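Local coordinates for protein DELTA1-pyrroline-2-carboxylate reductase (Thermococcus litoralis DSM 5473, PDB 6T3E) that probably catalyses the NADH-dependent reduction of Delta(1)-pyrroline-2-carboxylate to L-proline, probably as part of L-hydroxyproline metabolism, at residues B[89-95]-B[107-113]; B[78-82]-B[323-329]; B[131-136]-B[161-166]. All blocks are in the same frame, centred on the assembly; numbering follows the deposited sequence.

Interaction 1: residues B[89-95]-B[107-113]. With PRO (proline), chain E; NAI (1,4-dihydronicotinamide adenine dinucleotide), chain F.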
loop_
_atom_site.group_PDB
_atom_site.type_symbol
_atom_site.label_atom_id
_atom_site.label_comp_id
_atom_site.label_asym_id
_atom_site.label_seq_id
_atom_site.Cartn_x
_atom_site.Cartn_y
_atom_site.Cartn_z
ATOM N N ALA B 89 -1.022 -5.404 8.757
ATOM C CA ALA B 89 -0.833 -3.961 8.813
ATOM C C ALA B 89 -0.150 -3.435 7.562
ATOM O O ALA B 89 0.656 -4.122 6.922
ATOM C CB ALA B 89 -0.007 -3.534 10.025
ATOM N N VAL B 90 -0.443 -2.172 7.265
ATOM C CA VAL B 90 0.220 -1.428 6.207
ATOM C C VAL B 90 0.651 -0.062 6.748
ATOM O O VAL B 90 -0.104 0.609 7.459
ATOM C CB VAL B 90 -0.709 -1.296 4.981
ATOM C CG1 VAL B 90 -2.025 -0.615 5.366
ATOM C CG2 VAL B 90 0.006 -0.588 3.815
ATOM N N LYS B 91 1.876 0.339 6.429
ATOM C CA LYS B 91 2.397 1.646 6.804
ATOM C C LYS B 91 2.581 2.481 5.547
ATOM O O LYS B 91 3.083 1.980 4.536
ATOM C CB LYS B 91 3.725 1.524 7.558
ATOM C CG LYS B 91 4.331 2.856 8.025
ATOM C CD LYS B 91 5.559 2.632 8.920
ATOM C CE LYS B 91 6.842 2.498 8.093
ATOM N NZ LYS B 91 8.093 2.540 8.922
ATOM N N VAL B 92 2.132 3.730 5.598
ATOM C CA VAL B 92 2.344 4.702 4.532
ATOM C C VAL B 92 3.332 5.716 5.080
ATOM O O VAL B 92 2.979 6.514 5.953
ATOM C CB VAL B 92 1.043 5.375 4.091
ATOM C CG1 VAL B 92 1.327 6.286 2.921
ATOM C CG2 VAL B 92 -0.012 4.324 3.735
ATOM N N VAL B 93 4.588 5.631 4.644
ATOM C CA VAL B 93 5.656 6.491 5.135
ATOM C C VAL B 93 6.278 7.248 3.968
ATOM O O VAL B 93 6.473 6.698 2.877
ATOM C CB VAL B 93 6.731 5.686 5.892
ATOM C CG1 VAL B 93 7.327 4.622 5.000
ATOM C CG2 VAL B 93 7.823 6.611 6.382
ATOM N N SER B 94 6.649 8.500 4.224
ATOM C CA SER B 94 7.176 9.384 3.200
ATOM C C SER B 94 8.508 9.958 3.652
ATOM O O SER B 94 8.762 10.129 4.850
ATOM C CB SER B 94 6.207 10.520 2.881
ATOM O OG SER B 94 5.968 11.298 4.037
ATOM N N LEU B 95 9.365 10.226 2.668
ATOM C CA LEU B 95 10.692 10.795 2.880
ATOM C C LEU B 95 10.830 12.051 2.029
ATOM O O LEU B 95 10.878 11.962 0.799
ATOM C CB LEU B 95 11.768 9.778 2.517
ATOM C CG LEU B 95 13.189 10.318 2.501
ATOM C CD1 LEU B 95 13.495 10.886 3.860
ATOM C CD2 LEU B 95 14.191 9.230 2.138
ATOM N N VAL B 107 10.689 12.371 7.778
ATOM C CA VAL B 107 9.954 11.119 7.662
ATOM C C VAL B 107 8.630 11.268 8.402
ATOM O O VAL B 107 8.602 11.617 9.589
ATOM C CB VAL B 107 10.782 9.936 8.189
ATOM C CG1 VAL B 107 9.929 8.709 8.346
ATOM C CG2 VAL B 107 11.929 9.658 7.231
ATOM N N LEU B 108 7.536 11.054 7.677
ATOM C CA LEU B 108 6.181 11.089 8.201
ATOM C C LEU B 108 5.494 9.787 7.826
ATOM O O LEU B 108 5.638 9.313 6.696
ATOM C CB LEU B 108 5.405 12.300 7.626
ATOM C CG LEU B 108 5.980 13.703 7.894
ATOM C CD1 LEU B 108 5.134 14.803 7.269
ATOM C CD2 LEU B 108 6.103 13.927 9.421
ATOM N N ALA B 109 4.776 9.187 8.775
ATOM C CA ALA B 109 4.183 7.880 8.534
ATOM C C ALA B 109 2.800 7.779 9.171
ATOM O O ALA B 109 2.463 8.489 10.124
ATOM C CB ALA B 109 5.084 6.748 9.060
ATOM N N SER B 110 2.006 6.853 8.629
ATOM C CA SER B 110 0.731 6.432 9.189
ATOM C C SER B 110 0.646 4.918 9.061
ATOM O O SER B 110 1.120 4.352 8.071
ATOM C CB SER B 110 -0.455 7.068 8.461
ATOM O OG SER B 110 -0.277 8.453 8.269
ATOM N N ILE B 111 0.033 4.266 10.049
ATOM C CA ILE B 111 -0.071 2.812 10.086
ATOM C C ILE B 111 -1.535 2.427 10.223
ATOM O O ILE B 111 -2.239 2.968 11.084
ATOM C CB ILE B 111 0.748 2.205 11.236
ATOM C CG1 ILE B 111 2.237 2.490 11.019
ATOM C CG2 ILE B 111 0.432 0.694 11.373
ATOM C CD1 ILE B 111 3.160 1.835 12.026
ATOM N N LEU B 112 -1.985 1.492 9.377
ATOM C CA LEU B 112 -3.348 0.983 9.393
ATOM C C LEU B 112 -3.318 -0.496 9.762
ATOM O O LEU B 112 -2.561 -1.278 9.176
ATOM C CB LEU B 112 -4.049 1.180 8.040
ATOM C CG LEU B 112 -5.534 0.759 7.974
ATOM C CD1 LEU B 112 -6.461 1.930 8.298
ATOM C CD2 LEU B 112 -5.919 0.174 6.638
ATOM N N LEU B 113 -4.121 -0.866 10.755
ATOM C CA LEU B 113 -4.238 -2.237 11.224
ATOM C C LEU B 113 -5.595 -2.768 10.807
ATOM O O LEU B 113 -6.625 -2.167 11.138
ATOM C CB LEU B 113 -4.108 -2.306 12.744
ATOM C CG LEU B 113 -3.456 -3.514 13.392
ATOM C CD1 LEU B 113 -1.996 -3.533 13.023
ATOM C CD2 LEU B 113 -3.621 -3.398 14.889
HETATM N N PRO E . 12.614 4.103 4.747
HETATM C CA PRO E . 11.938 4.302 6.033
HETATM C C PRO E . 11.004 3.166 6.442
HETATM O O PRO E . 11.095 2.026 5.964
HETATM C CB PRO E . 11.143 5.585 5.798
HETATM C CG PRO E . 11.995 6.374 4.853
HETATM C CD PRO E . 12.767 5.372 4.009
HETATM O OXT PRO E . 10.121 3.374 7.275
HETATM P PA NAI F . 16.419 13.684 9.658
HETATM O O1A NAI F . 16.340 14.698 8.547
HETATM O O2A NAI F . 15.517 14.102 10.803
HETATM O O5B NAI F . 17.962 13.427 10.171
HETATM C C5B NAI F . 18.915 13.301 9.122
HETATM C C4B NAI F . 20.319 13.842 9.641
HETATM O O4B NAI F . 21.249 13.570 8.786
HETATM C C3B NAI F . 20.263 15.384 9.739
HETATM O O3B NAI F . 20.535 15.748 11.016
HETATM C C2B NAI F . 21.337 15.856 8.738
HETATM O O2B NAI F . 21.945 17.168 9.181
HETATM C C1B NAI F . 22.202 14.881 8.767
HETATM N N9A NAI F . 23.047 14.859 7.604
HETATM C C8A NAI F . 22.573 14.909 6.356
HETATM N N7A NAI F . 23.613 14.871 5.530
HETATM C C5A NAI F . 24.733 14.794 6.268
HETATM C C6A NAI F . 26.054 14.730 5.895
HETATM N N6A NAI F . 26.707 14.727 4.600
HETATM N N1A NAI F . 27.008 14.660 6.821
HETATM C C2A NAI F . 26.659 14.640 8.131
HETATM N N3A NAI F . 25.355 14.700 8.499
HETATM C C4A NAI F . 24.392 14.784 7.547
HETATM O O3 NAI F . 15.899 12.249 8.995
HETATM P PN NAI F . 15.869 10.810 9.834
HETATM O O1N NAI F . 14.410 10.596 10.188
HETATM O O2N NAI F . 16.767 10.858 11.038
HETATM O O5D NAI F . 16.382 9.620 8.855
HETATM C C5D NAI F . 17.742 9.396 8.786
HETATM C C4D NAI F . 18.011 8.394 7.632
HETATM O O4D NAI F . 17.529 7.197 7.904
HETATM C C3D NAI F . 17.287 8.858 6.360
HETATM O O3D NAI F . 18.112 8.643 5.273
HETATM C C2D NAI F . 16.068 7.931 6.243
HETATM O O2D NAI F . 15.634 7.878 4.778
HETATM C C1D NAI F . 16.536 6.797 6.695
HETATM N N1N NAI F . 15.450 5.964 7.238
HETATM C C2N NAI F . 15.422 4.532 7.009
HETATM C C3N NAI F . 14.587 3.616 7.947
HETATM C C7N NAI F . 15.103 2.158 8.093
HETATM O O7N NAI F . 16.105 1.875 7.547
HETATM N N7N NAI F . 14.350 1.168 8.896
HETATM C C4N NAI F . 13.795 4.209 9.094
HETATM C C5N NAI F . 13.473 5.698 8.910
HETATM C C6N NAI F . 14.381 6.561 8.016
#
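Val90, Val92 and Ser94 pair with Leu112, Ser110 and Leu108 through two backbone hydrogen bonds each, zipping 89-95 onto 107-113 with strand directions 170° apart. The longest of the six, from Leu108 N to Ser94 O, measures 3.2 Å. In the alternating non-hydrogen-bonded pairs, CA-H groups lean on carbonyl oxygens, as Lys91 CA does on Ser110 O at 3.2 Å.

Apolar packing follows the register. Val93 CG2 lies 3.6 Å from Val107 CG1, while its CB meets the small Ala109 CB. The aliphatic part of Lys91 crosses Ile111 obliquely, Lys91 CG lying 3.7 Å from Ile111 CG1. On the other face Val90 and Leu112 run side by side, with Val90 CG1 and Leu112 CB 3.8 Å apart; branched residues fill such a buried sheet well. Toward the ligands, Val93 CG2 touches proline CB at 3.5 Å, and Leu95 packs beside the NADH ribose.

Polar ends look beyond the hairpin. Lys91 leaves the strand with CG anti to its backbone N (chi1 -178°), and a bend at chi3 (87°) leads NZ to the bound proline, where it donates to OXT at 2.7 Å; Asp327 and Thr131 also hold this ammonium. Ser94 OG, on the opposite face, bonds Gly119 O of the second subunit.

This is an antiparallel beta hairpin, whose Lys91-Val93-Leu95 face lines the proline and NADH site while the Val90-Val92-Ser94 face meets the second subunit.

Interaction 2: residues B[78-82]-B[323-329]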
loop_
_atom_site.group_PDB
_atom_site.type_symbol
_atom_site.label_atom_id
_atom_site.label_comp_id
_atom_site.label_asym_id
_atom_site.label_seq_id
_atom_site.Cartn_x
_atom_site.Cartn_y
_atom_site.Cartn_z
ATOM N N MET B 78 4.086 -0.159 2.626
ATOM C CA MET B 78 4.723 -1.331 3.228
ATOM C C MET B 78 3.677 -2.188 3.931
ATOM O O MET B 78 3.500 -2.093 5.155
ATOM C CB MET B 78 5.823 -0.921 4.214
ATOM C CG MET B 78 6.846 0.071 3.657
ATOM S SD MET B 78 8.024 0.724 4.863
ATOM C CE MET B 78 8.870 -0.755 5.416
ATOM N N PRO B 79 2.982 -3.048 3.197
ATOM C CA PRO B 79 2.057 -3.999 3.819
ATOM C C PRO B 79 2.721 -5.312 4.215
ATOM O O PRO B 79 3.737 -5.728 3.654
ATOM C CB PRO B 79 1.016 -4.218 2.711
ATOM C CG PRO B 79 1.790 -4.043 1.436
ATOM C CD PRO B 79 2.911 -3.069 1.723
ATOM N N SER B 80 2.155 -5.954 5.235
ATOM C CA SER B 80 2.664 -7.262 5.632
ATOM C C SER B 80 1.635 -7.967 6.500
ATOM O O SER B 80 0.808 -7.330 7.158
ATOM C CB SER B 80 4.007 -7.174 6.372
ATOM O OG SER B 80 3.838 -6.795 7.723
ATOM N N TYR B 81 1.703 -9.293 6.501
ATOM C CA TYR B 81 0.813 -10.111 7.306
ATOM C C TYR B 81 1.657 -11.133 8.043
ATOM O O TYR B 81 2.352 -11.939 7.417
ATOM C CB TYR B 81 -0.253 -10.794 6.439
ATOM C CG TYR B 81 -1.124 -11.757 7.206
ATOM C CD1 TYR B 81 -1.558 -11.463 8.497
ATOM C CD2 TYR B 81 -1.502 -12.967 6.647
ATOM C CE1 TYR B 81 -2.352 -12.355 9.206
ATOM C CE2 TYR B 81 -2.291 -13.866 7.344
ATOM C CZ TYR B 81 -2.709 -13.560 8.624
ATOM O OH TYR B 81 -3.490 -14.465 9.308
ATOM N N LEU B 82 1.611 -11.090 9.368
ATOM C CA LEU B 82 2.275 -12.089 10.194
ATOM C C LEU B 82 1.186 -12.976 10.771
ATOM O O LEU B 82 0.409 -12.542 11.632
ATOM C CB LEU B 82 3.124 -11.446 11.288
ATOM C CG LEU B 82 3.970 -10.254 10.859
ATOM C CD1 LEU B 82 4.899 -9.850 11.983
ATOM C CD2 LEU B 82 4.740 -10.593 9.594
ATOM N N LEU B 323 11.766 -2.961 6.881
ATOM C CA LEU B 323 10.955 -4.089 6.445
ATOM C C LEU B 323 9.588 -4.001 7.118
ATOM O O LEU B 323 9.490 -3.669 8.304
ATOM C CB LEU B 323 11.642 -5.424 6.760
ATOM C CG LEU B 323 11.109 -6.645 6.002
ATOM C CD1 LEU B 323 11.203 -6.478 4.491
ATOM C CD2 LEU B 323 11.826 -7.906 6.464
ATOM N N ALA B 324 8.533 -4.314 6.360
ATOM C CA ALA B 324 7.176 -4.064 6.834
ATOM C C ALA B 324 6.808 -4.882 8.065
ATOM O O ALA B 324 5.892 -4.487 8.799
ATOM C CB ALA B 324 6.164 -4.333 5.717
ATOM N N ILE B 325 7.484 -6.009 8.311
ATOM C CA ILE B 325 7.128 -6.830 9.468
ATOM C C ILE B 325 7.394 -6.082 10.761
ATOM O O ILE B 325 6.727 -6.327 11.776
ATOM C CB ILE B 325 7.871 -8.176 9.468
ATOM C CG1 ILE B 325 9.380 -7.971 9.595
ATOM C CG2 ILE B 325 7.525 -8.971 8.251
ATOM C CD1 ILE B 325 10.123 -9.253 9.920
ATOM N N GLU B 326 8.390 -5.193 10.765
ATOM C CA GLU B 326 8.682 -4.437 11.975
ATOM C C GLU B 326 7.551 -3.473 12.314
ATOM O O GLU B 326 7.252 -3.257 13.494
ATOM C CB GLU B 326 10.011 -3.703 11.806
ATOM C CG GLU B 326 11.030 -4.492 10.986
ATOM C CD GLU B 326 12.245 -3.682 10.566
ATOM O OE1 GLU B 326 12.129 -2.462 10.330
ATOM O OE2 GLU B 326 13.333 -4.280 10.473
ATOM N N ASP B 327 6.882 -2.922 11.302
ATOM C CA ASP B 327 5.730 -2.079 11.581
ATOM C C ASP B 327 4.562 -2.907 12.098
ATOM O O ASP B 327 3.909 -2.518 13.072
ATOM C CB ASP B 327 5.334 -1.294 10.331
ATOM C CG ASP B 327 6.521 -0.600 9.679
ATOM O OD1 ASP B 327 7.177 0.230 10.352
ATOM O OD2 ASP B 327 6.802 -0.898 8.493
ATOM N N ALA B 328 4.313 -4.077 11.502
ATOM C CA ALA B 328 3.152 -4.861 11.922
ATOM C C ALA B 328 3.321 -5.373 13.349
ATOM O O ALA B 328 2.380 -5.331 14.144
ATOM C CB ALA B 328 2.896 -6.016 10.952
ATOM N N ILE B 329 4.509 -5.864 13.701
ATOM C CA ILE B 329 4.695 -6.392 15.049
ATOM C C ILE B 329 4.649 -5.265 16.072
ATOM O O ILE B 329 4.182 -5.454 17.203
ATOM C CB ILE B 329 5.992 -7.222 15.147
ATOM C CG1 ILE B 329 5.981 -8.054 16.429
ATOM C CG2 ILE B 329 7.219 -6.345 15.096
ATOM C CD1 ILE B 329 4.937 -9.130 16.423
#
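Met78, Ser80 and Leu82, alternate residues of strand 78-82, send their side chains toward the first turns of helix 324-329, which crosses the strand at -64° with the two axes 7.3 Å apart. Met78 places CG beside its backbone N (chi1 -51°), and a further bend about the thioether curls the methyl back across the helix start. There CE rests 3.7 Å from both Ala324 N and Asp327 OD2, the Met78 and Asp327 side chains crossing at about a right angle; a flexible thioether suits this curved path. Asp327 is held at its other oxygen, OD1, by Arg134 and Lys91.

Ser80 turns OG into the position between its backbone N and carbonyl carbon (chi1 79°), which aims it at the helix. OG makes a weak hydrogen bond to Ala324 O at 3.3 Å, an oxygen that also accepts from Ala328 N within the helix. The same OG lies 3.5 Å from Ala328 CB. Small side chains let strand and helix come close: Ala324 CB sits 3.7 Å from Met78 CB and also faces the carbonyl oxygens of Met78 and Pro79.

Leu82 crosses Ile325 at about a right angle, so that one methyl, CD2, meets Ile325 CG2 at 3.5 Å, while CD1 faces Ile329 CB.

Helix 324-341 thus packs on strand 73-82 of the mixed sheet at the proline pocket: Met78 touches the ligand, the helix acting indirectly through Asp327.

Interaction 3: residues B[131-136]-B[161-166]. With NAI (1,4-dihydronicotinamide adenine dinucleotide), chain F; PRO (proline), chain E.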
loop_
_atom_site.group_PDB
_atom_site.type_symbol
_atom_site.label_atom_id
_atom_site.label_comp_id
_atom_site.label_asym_id
_atom_site.label_seq_id
_atom_site.Cartn_x
_atom_site.Cartn_y
_atom_site.Cartn_z
ATOM N N THR B 131 7.834 4.328 13.493
ATOM C CA THR B 131 8.895 4.132 12.516
ATOM C C THR B 131 10.266 4.285 13.165
ATOM O O THR B 131 11.131 3.412 13.028
ATOM C CB THR B 131 8.750 5.149 11.383
ATOM O OG1 THR B 131 7.508 4.947 10.696
ATOM C CG2 THR B 131 9.921 5.037 10.394
ATOM N N ALA B 132 10.443 5.338 13.959
ATOM C CA ALA B 132 11.712 5.538 14.648
ATOM C C ALA B 132 11.964 4.433 15.670
ATOM O O ALA B 132 13.096 3.948 15.797
ATOM C CB ALA B 132 11.732 6.918 15.304
ATOM N N MET B 133 10.924 4.012 16.407
ATOM C CA MET B 133 11.121 2.972 17.410
ATOM C C MET B 133 11.501 1.647 16.759
ATOM O O MET B 133 12.495 1.021 17.142
ATOM C CB MET B 133 9.869 2.819 18.281
ATOM C CG MET B 133 9.553 4.051 19.141
ATOM S SD MET B 133 10.694 4.310 20.535
ATOM C CE MET B 133 10.545 2.747 21.405
ATOM N N ARG B 134 10.750 1.227 15.739
ATOM C CA ARG B 134 11.020 -0.063 15.100
ATOM C C ARG B 134 12.348 -0.065 14.350
ATOM O O ARG B 134 12.986 -1.119 14.230
ATOM C CB ARG B 134 9.869 -0.437 14.160
ATOM C CG ARG B 134 9.776 0.446 12.926
ATOM C CD ARG B 134 10.000 -0.323 11.666
ATOM N NE ARG B 134 10.878 0.373 10.737
ATOM C CZ ARG B 134 10.665 0.444 9.430
ATOM N NH1 ARG B 134 9.602 -0.128 8.893
ATOM N NH2 ARG B 134 11.510 1.091 8.654
ATOM N N THR B 135 12.773 1.092 13.826
ATOM C CA THR B 135 14.060 1.174 13.144
ATOM C C THR B 135 15.219 1.038 14.121
ATOM O O THR B 135 16.176 0.302 13.860
ATOM C CB THR B 135 14.162 2.494 12.389
ATOM O OG1 THR B 135 13.131 2.559 11.397
ATOM C CG2 THR B 135 15.525 2.630 11.728
ATOM N N GLY B 136 15.151 1.740 15.254
ATOM C CA GLY B 136 16.175 1.579 16.271
ATOM C C GLY B 136 16.228 0.164 16.817
ATOM O O GLY B 136 17.308 -0.400 17.006
ATOM N N VAL B 161 16.292 12.325 13.590
ATOM C CA VAL B 161 15.280 11.585 14.332
ATOM C C VAL B 161 15.737 10.150 14.553
ATOM O O VAL B 161 15.656 9.628 15.668
ATOM C CB VAL B 161 13.917 11.649 13.622
ATOM C CG1 VAL B 161 12.954 10.651 14.259
ATOM C CG2 VAL B 161 13.340 13.065 13.699
ATOM N N GLN B 162 16.249 9.498 13.506
ATOM C CA GLN B 162 16.619 8.092 13.638
ATOM C C GLN B 162 17.776 7.895 14.610
ATOM O O GLN B 162 17.779 6.935 15.388
ATOM C CB GLN B 162 16.975 7.500 12.272
ATOM C CG GLN B 162 15.781 7.372 11.328
ATOM C CD GLN B 162 14.525 6.912 12.050
ATOM O OE1 GLN B 162 14.542 5.949 12.853
ATOM N NE2 GLN B 162 13.419 7.597 11.771
ATOM N N ALA B 163 18.745 8.812 14.613
ATOM C CA ALA B 163 19.929 8.634 15.451
ATOM C C ALA B 163 19.566 8.523 16.925
ATOM O O ALA B 163 20.261 7.836 17.679
ATOM C CB ALA B 163 20.910 9.786 15.246
ATOM N N ARG B 164 18.496 9.192 17.359
ATOM C CA ARG B 164 18.117 9.129 18.767
ATOM C C ARG B 164 17.707 7.714 19.171
ATOM O O ARG B 164 18.271 7.136 20.113
ATOM C CB ARG B 164 16.998 10.118 19.047
ATOM C CG ARG B 164 17.454 11.538 19.050
ATOM C CD ARG B 164 16.274 12.452 18.843
ATOM N NE ARG B 164 16.509 13.775 19.406
ATOM C CZ ARG B 164 17.171 14.734 18.778
ATOM N NH1 ARG B 164 17.670 14.509 17.557
ATOM N NH2 ARG B 164 17.321 15.913 19.373
ATOM N N THR B 165 16.754 7.121 18.443
ATOM C CA THR B 165 16.372 5.745 18.732
ATOM C C THR B 165 17.483 4.762 18.386
ATOM O O THR B 165 17.551 3.668 18.964
ATOM C CB THR B 165 15.106 5.385 17.970
ATOM O OG1 THR B 165 15.268 5.763 16.602
ATOM C CG2 THR B 165 13.901 6.114 18.571
ATOM N N GLN B 166 18.341 5.112 17.428
ATOM C CA GLN B 166 19.472 4.248 17.125
ATOM C C GLN B 166 20.381 4.120 18.333
ATOM O O GLN B 166 20.711 3.009 18.760
ATOM C CB GLN B 166 20.244 4.788 15.930
ATOM C CG GLN B 166 19.633 4.458 14.589
ATOM C CD GLN B 166 19.689 2.990 14.263
ATOM O OE1 GLN B 166 20.681 2.301 14.562
ATOM N NE2 GLN B 166 18.627 2.495 13.619
HETATM P PA NAI F . 16.419 13.684 9.658
HETATM O O1A NAI F . 16.340 14.698 8.547
HETATM O O2A NAI F . 15.517 14.102 10.803
HETATM O O5B NAI F . 17.962 13.427 10.171
HETATM C C5B NAI F . 18.915 13.301 9.122
HETATM C C4B NAI F . 20.319 13.842 9.641
HETATM O O4B NAI F . 21.249 13.570 8.786
HETATM C C3B NAI F . 20.263 15.384 9.739
HETATM O O3B NAI F . 20.535 15.748 11.016
HETATM C C2B NAI F . 21.337 15.856 8.738
HETATM O O2B NAI F . 21.945 17.168 9.181
HETATM C C1B NAI F . 22.202 14.881 8.767
HETATM N N9A NAI F . 23.047 14.859 7.604
HETATM C C8A NAI F . 22.573 14.909 6.356
HETATM N N7A NAI F . 23.613 14.871 5.530
HETATM C C5A NAI F . 24.733 14.794 6.268
HETATM C C6A NAI F . 26.054 14.730 5.895
HETATM N N6A NAI F . 26.707 14.727 4.600
HETATM N N1A NAI F . 27.008 14.660 6.821
HETATM C C2A NAI F . 26.659 14.640 8.131
HETATM N N3A NAI F . 25.355 14.700 8.499
HETATM C C4A NAI F . 24.392 14.784 7.547
HETATM O O3 NAI F . 15.899 12.249 8.995
HETATM P PN NAI F . 15.869 10.810 9.834
HETATM O O1N NAI F . 14.410 10.596 10.188
HETATM O O2N NAI F . 16.767 10.858 11.038
HETATM O O5D NAI F . 16.382 9.620 8.855
HETATM C C5D NAI F . 17.742 9.396 8.786
HETATM C C4D NAI F . 18.011 8.394 7.632
HETATM O O4D NAI F . 17.529 7.197 7.904
HETATM C C3D NAI F . 17.287 8.858 6.360
HETATM O O3D NAI F . 18.112 8.643 5.273
HETATM C C2D NAI F . 16.068 7.931 6.243
HETATM O O2D NAI F . 15.634 7.878 4.778
HETATM C C1D NAI F . 16.536 6.797 6.695
HETATM N N1N NAI F . 15.450 5.964 7.238
HETATM C C2N NAI F . 15.422 4.532 7.009
HETATM C C3N NAI F . 14.587 3.616 7.947
HETATM C C7N NAI F . 15.103 2.158 8.093
HETATM O O7N NAI F . 16.105 1.875 7.547
HETATM N N7N NAI F . 14.350 1.168 8.896
HETATM C C4N NAI F . 13.795 4.209 9.094
HETATM C C5N NAI F . 13.473 5.698 8.910
HETATM C C6N NAI F . 14.381 6.561 8.016
HETATM N N PRO E . 12.614 4.103 4.747
HETATM C CA PRO E . 11.938 4.302 6.033
HETATM C C PRO E . 11.004 3.166 6.442
HETATM O O PRO E . 11.095 2.026 5.964
HETATM C CB PRO E . 11.143 5.585 5.798
HETATM C CG PRO E . 11.995 6.374 4.853
HETATM C CD PRO E . 12.767 5.372 4.009
HETATM O OXT PRO E . 10.121 3.374 7.275
#
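Ala132 meets Val161, Gln162 and Thr165 where helices 131-136 and 161-166 cross at -49°. Just before it, Thr131 sets CG2 3.5 Å from OXT of the bound proline. Ala132, small enough for the interface, brings CB 4.1 Å from Val161 CG1; its carbonyl O lies 2.9 Å from Thr165 OG1, a hydroxyl also close to Gln162 O. Arg134 looks to the ligand: NH2 donates to proline O at 2.9 Å, edge-on and in the guanidinium plane. Its NE donates to Thr135 OG1, Glu326 OE1 forms a salt bridge with the same NE, and NH1 bridges to Asp327. Thr135, with CB facing Gln162 OE1, donates from OG1 to Thr131 O at 2.7 Å, and its own N reaches that oxygen from the opposite face. Gly136, lacking a side chain, lets its CA come within 4.3 Å of Gln166 CA.

Across the contact, Gln162 N gives an almost straight bond (175°) to O2N of NADH at 2.9 Å. This amide, with a weak bond from Val161 N, holds the pyrophosphate near the N-terminal part of helix 161-166, whose dipole may also favour it. The partner helix grips the proline carboxylate and touches the nicotinamide carboxamide weakly through Thr135 OG1; the pair helps to place NADH beside the proline.

How the interactions relate
The three contacts meet round the bound proline, and interactions 1 and 3 also touch NADH. Interactions 1 and 2 share a sheet, strands 73-82 and 87-95 being neighbours in it, with Ser80 N 2.9 Å from Ala89 O. A charge network ties all three: Asp327 OD1 of interaction 2 forms salt bridges with Lys91 NZ of interaction 1 and Arg134 NH1 of interaction 3, each 2.9 Å long. The two cations both serve the proline carboxylate, and Asp327 probably balances their charge. Glu326 OE1 adds a salt bridge to Arg134 NE at 3.1 Å. Thr131 OG1 lies 3.0 Å from Lys91 NZ, joining interactions 1 and 3 directly. Interaction 2 reaches the proline through the Met78 side chain, about 4 Å away at the nearest atoms.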